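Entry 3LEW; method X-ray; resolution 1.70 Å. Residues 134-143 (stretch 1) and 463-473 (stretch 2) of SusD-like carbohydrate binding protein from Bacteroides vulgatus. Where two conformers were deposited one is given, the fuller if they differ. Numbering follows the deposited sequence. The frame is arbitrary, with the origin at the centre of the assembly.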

# COMPACT_ATOMS: atom_id res chain seq x y z
N SER A 134 4.62 -9.14 -4.58
CA SER A 134 4.86 -8.73 -3.19
C SER A 134 3.88 -9.28 -2.17
O SER A 134 4.17 -9.21 -0.97
CB SER A 134 4.91 -7.19 -3.09
OG SER A 134 3.70 -6.56 -3.48
N CYS A 135 2.72 -9.80 -2.60
CA CYS A 135 1.63 -10.26 -1.73
C CYS A 135 1.32 -11.78 -1.81
O CYS A 135 0.72 -12.31 -0.91
CB CYS A 135 0.34 -9.55 -2.13
SG CYS A 135 0.31 -7.80 -1.72
N TYR A 136 1.64 -12.42 -2.93
CA TYR A 136 1.23 -13.82 -3.19
C TYR A 136 2.32 -14.88 -2.97
O TYR A 136 2.10 -16.10 -3.22
CB TYR A 136 0.68 -13.94 -4.63
CG TYR A 136 -0.70 -13.35 -4.81
CD1 TYR A 136 -0.90 -11.95 -4.80
CD2 TYR A 136 -1.81 -14.16 -4.90
CE1 TYR A 136 -2.18 -11.37 -4.95
CE2 TYR A 136 -3.08 -13.60 -5.04
CZ TYR A 136 -3.26 -12.20 -5.04
OH TYR A 136 -4.49 -11.72 -5.20
N SER A 137 3.48 -14.45 -2.50
CA SER A 137 4.59 -15.34 -2.20
C SER A 137 5.37 -14.74 -1.03
O SER A 137 5.36 -13.53 -0.79
CB SER A 137 5.54 -15.43 -3.38
OG SER A 137 4.95 -15.79 -4.63
N PHE A 138 6.08 -15.60 -0.32
CA PHE A 138 7.07 -15.14 0.65
C PHE A 138 8.24 -14.45 -0.08
O PHE A 138 8.32 -14.45 -1.34
CB PHE A 138 7.58 -16.29 1.54
CG PHE A 138 6.50 -16.93 2.36
CD1 PHE A 138 5.76 -16.16 3.26
CD2 PHE A 138 6.20 -18.27 2.22
CE1 PHE A 138 4.77 -16.73 4.04
CE2 PHE A 138 5.20 -18.86 2.97
CZ PHE A 138 4.50 -18.09 3.91
N ALA A 139 9.08 -13.80 0.70
CA ALA A 139 10.20 -12.98 0.17
C ALA A 139 10.99 -13.72 -0.90
O ALA A 139 11.18 -14.95 -0.85
CB ALA A 139 11.13 -12.55 1.30
N ILE A 140 11.50 -12.95 -1.86
CA ILE A 140 12.29 -13.50 -2.95
C ILE A 140 13.54 -14.24 -2.45
O ILE A 140 14.02 -15.17 -3.12
CB ILE A 140 12.60 -12.35 -3.96
CG1 ILE A 140 13.07 -12.92 -5.28
CG2 ILE A 140 13.63 -11.38 -3.40
CD1 ILE A 140 13.27 -11.86 -6.39
N ASP A 141 14.09 -13.86 -1.29
CA ASP A 141 15.25 -14.55 -0.75
C ASP A 141 14.89 -15.68 0.22
O ASP A 141 15.75 -16.41 0.66
CB ASP A 141 16.28 -13.59 -0.11
CG ASP A 141 15.74 -12.85 1.09
OD1 ASP A 141 14.55 -12.50 1.12
OD2 ASP A 141 16.56 -12.57 2.01
N LYS A 142 13.60 -15.85 0.50
CA LYS A 142 13.11 -16.97 1.29
C LYS A 142 13.05 -18.18 0.36
O LYS A 142 13.66 -19.21 0.64
CB LYS A 142 11.75 -16.64 1.87
CG LYS A 142 11.20 -17.63 2.85
CD LYS A 142 10.43 -18.77 2.23
CE LYS A 142 9.46 -19.42 3.25
NZ LYS A 142 8.97 -20.75 2.72
N ASP A 143 12.39 -18.03 -0.79
CA ASP A 143 12.27 -19.10 -1.79
C ASP A 143 12.18 -18.42 -3.20
O ASP A 143 11.04 -18.14 -3.62
CB ASP A 143 10.96 -19.86 -1.35
CG ASP A 143 10.69 -21.17 -2.10
OD1 ASP A 143 11.39 -21.40 -3.10
OD2 ASP A 143 9.74 -21.95 -1.70
N PRO A 463 7.71 -15.30 11.60
CA PRO A 463 7.95 -14.98 10.22
C PRO A 463 7.42 -16.05 9.25
O PRO A 463 7.28 -17.23 9.58
CB PRO A 463 9.50 -14.91 10.12
CG PRO A 463 9.97 -14.83 11.53
CD PRO A 463 8.97 -15.53 12.35
N ASN A 464 7.12 -15.61 8.04
CA ASN A 464 6.83 -16.52 6.95
C ASN A 464 5.64 -17.45 7.24
O ASN A 464 5.66 -18.65 6.93
CB ASN A 464 8.07 -17.32 6.59
CG ASN A 464 9.24 -16.47 6.11
OD1 ASN A 464 9.06 -15.42 5.47
ND2 ASN A 464 10.46 -16.93 6.40
N SER A 465 4.61 -16.89 7.84
CA SER A 465 3.37 -17.64 8.12
C SER A 465 2.47 -17.69 6.91
O SER A 465 2.31 -16.68 6.22
CB SER A 465 2.61 -16.96 9.27
OG SER A 465 1.33 -17.54 9.50
N LYS A 466 1.79 -18.83 6.73
CA LYS A 466 0.70 -18.94 5.76
C LYS A 466 -0.34 -17.85 5.91
O LYS A 466 -0.97 -17.49 4.94
CB LYS A 466 0.01 -20.33 5.86
CG LYS A 466 -0.85 -20.56 7.07
CD LYS A 466 -1.23 -22.05 7.22
CE LYS A 466 -2.24 -22.26 8.36
NZ LYS A 466 -2.58 -23.71 8.61
N TYR A 467 -0.53 -17.33 7.11
CA TYR A 467 -1.54 -16.31 7.33
C TYR A 467 -1.21 -14.94 6.71
O TYR A 467 -2.08 -14.07 6.65
CB TYR A 467 -1.86 -16.18 8.83
CG TYR A 467 -2.56 -17.39 9.40
CD1 TYR A 467 -3.91 -17.60 9.14
CD2 TYR A 467 -1.87 -18.33 10.21
CE1 TYR A 467 -4.57 -18.71 9.64
CE2 TYR A 467 -2.53 -19.44 10.71
CZ TYR A 467 -3.88 -19.62 10.42
OH TYR A 467 -4.57 -20.68 10.95
N TYR A 468 0.03 -14.76 6.27
CA TYR A 468 0.44 -13.50 5.66
C TYR A 468 0.12 -13.40 4.17
O TYR A 468 0.11 -12.31 3.66
CB TYR A 468 1.94 -13.27 5.84
CG TYR A 468 2.44 -13.18 7.27
CD1 TYR A 468 1.63 -12.67 8.30
CD2 TYR A 468 3.79 -13.43 7.57
CE1 TYR A 468 2.11 -12.58 9.60
CE2 TYR A 468 4.28 -13.37 8.90
CZ TYR A 468 3.44 -12.89 9.90
OH TYR A 468 3.89 -12.77 11.22
N LEU A 469 -0.04 -14.52 3.47
CA LEU A 469 -0.09 -14.42 2.00
C LEU A 469 -1.47 -14.31 1.38
O LEU A 469 -2.42 -15.00 1.82
CB LEU A 469 0.63 -15.60 1.36
CG LEU A 469 2.08 -15.83 1.73
CD1 LEU A 469 2.62 -17.06 0.88
CD2 LEU A 469 2.88 -14.59 1.50
N TYR A 470 -1.58 -13.48 0.34
CA TYR A 470 -2.76 -13.53 -0.52
C TYR A 470 -2.69 -14.86 -1.31
O TYR A 470 -1.60 -15.45 -1.47
CB TYR A 470 -2.81 -12.37 -1.49
CG TYR A 470 -3.19 -11.01 -0.88
CD1 TYR A 470 -2.42 -10.40 0.10
CD2 TYR A 470 -4.27 -10.30 -1.40
CE1 TYR A 470 -2.74 -9.09 0.61
CE2 TYR A 470 -4.60 -9.04 -0.90
CZ TYR A 470 -3.85 -8.45 0.10
OH TYR A 470 -4.21 -7.17 0.53
N ARG A 471 -3.85 -15.37 -1.67
CA ARG A 471 -4.00 -16.69 -2.30
C ARG A 471 -4.66 -16.66 -3.66
O ARG A 471 -5.64 -15.98 -3.92
CB ARG A 471 -4.84 -17.57 -1.37
CG ARG A 471 -4.22 -17.72 0.02
CD ARG A 471 -5.00 -18.66 0.90
NE ARG A 471 -4.96 -20.04 0.40
CZ ARG A 471 -5.47 -21.09 1.04
NH1 ARG A 471 -6.08 -20.95 2.22
NH2 ARG A 471 -5.36 -22.31 0.48
N ILE A 472 -4.13 -17.47 -4.56
CA ILE A 472 -4.81 -17.75 -5.82
C ILE A 472 -6.22 -18.23 -5.48
O ILE A 472 -6.44 -19.01 -4.51
CB ILE A 472 -4.02 -18.79 -6.64
CG1 ILE A 472 -2.62 -18.24 -6.98
CG2 ILE A 472 -4.81 -19.19 -7.86
CD1 ILE A 472 -1.57 -19.25 -7.44
N THR A 473 -7.20 -17.72 -6.23
CA THR A 473 -8.63 -18.01 -5.96
C THR A 473 -9.02 -19.45 -6.23
O THR A 473 -8.39 -20.14 -7.07
CB THR A 473 -9.55 -17.12 -6.80
OG1 THR A 473 -9.31 -17.36 -8.20
CG2 THR A 473 -9.34 -15.61 -6.44
O HOH W 1 -6.43 -13.50 -4.88
O HOH W 2 8.32 -13.76 3.48

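The two stretches lie more than 300 residues apart in sequence, yet they bury 579 Å² between them, counting both sides. Both are largely loop or turn where they meet, and the closest pair of CA atoms is that of Y136 and Y470, 4.8 Å apart; farther along, the CA atoms of F138 and N464 are 6.5 Å apart. No strand pairing follows from this proximity: a single direct hydrogen bond joins the stretches.

That bond comes at C135, in the helical start of stretch 1. Y470 N donates to C135 O over 2.9 Å with an N-H...O angle of 149°, a backbone link of ordinary length, somewhat bent. The same residue adds an apolar contact, C135 CB to Y470 CD1 at 3.6 Å, and C135 SG sits 4.5 Å from the centroid of the Y470 ring, 28° off its normal, an oblique sulfur-aromatic approach.

Y136 uses its ring differently. Its CA-to-CB bond points away overall, though CB touches stretch 2, and with chi1 at -74° (m) the end of the side chain comes nearer. Y470 CB then lies 3.5 Å from the Y136 ring centroid and 10° off the normal, so its C-H groups meet the pi face in a CH-pi contact. The two tyrosine rings themselves are oblique, with centroids 5.7 Å apart and planes at 41°. At the edge of the Y136 ring, CE2 is 3.7 Å from R471 O. The polar end is served by water 1, which accepts from Y136 OH at 2.7 Å and donates to R471 O at 2.8 Å, bridging side chain to backbone.

The CA-to-CB bond of S137 points away, and its contact comes through the carbonyl, S137 O lying 3.5 Å from L469 CD2.

The CA-to-CB bond of F138 points toward stretch 2, and its ring is covered on both faces. L469 CD1 is 3.7 Å from the ring centroid, 10° off the normal, a CH-pi contact; N464 CB covers the opposite face. Near the ring plane, F138 CE1 is 3.3 Å from S465 O, an arrangement that sets the slightly positive aromatic rim against a carbonyl oxygen. That oxygen also accepts from Y468 N at 3.0 Å, within a turn of stretch 2.

Beyond the ring, water 2 accepts from A139 N at 2.9 Å and donates to N464 OD1 at 2.7 Å. A139 O in turn accepts from K142 N at 2.9 Å in a turn, and exposed K142 meets N464, with K142 CG 3.7 Å from N464 ND2.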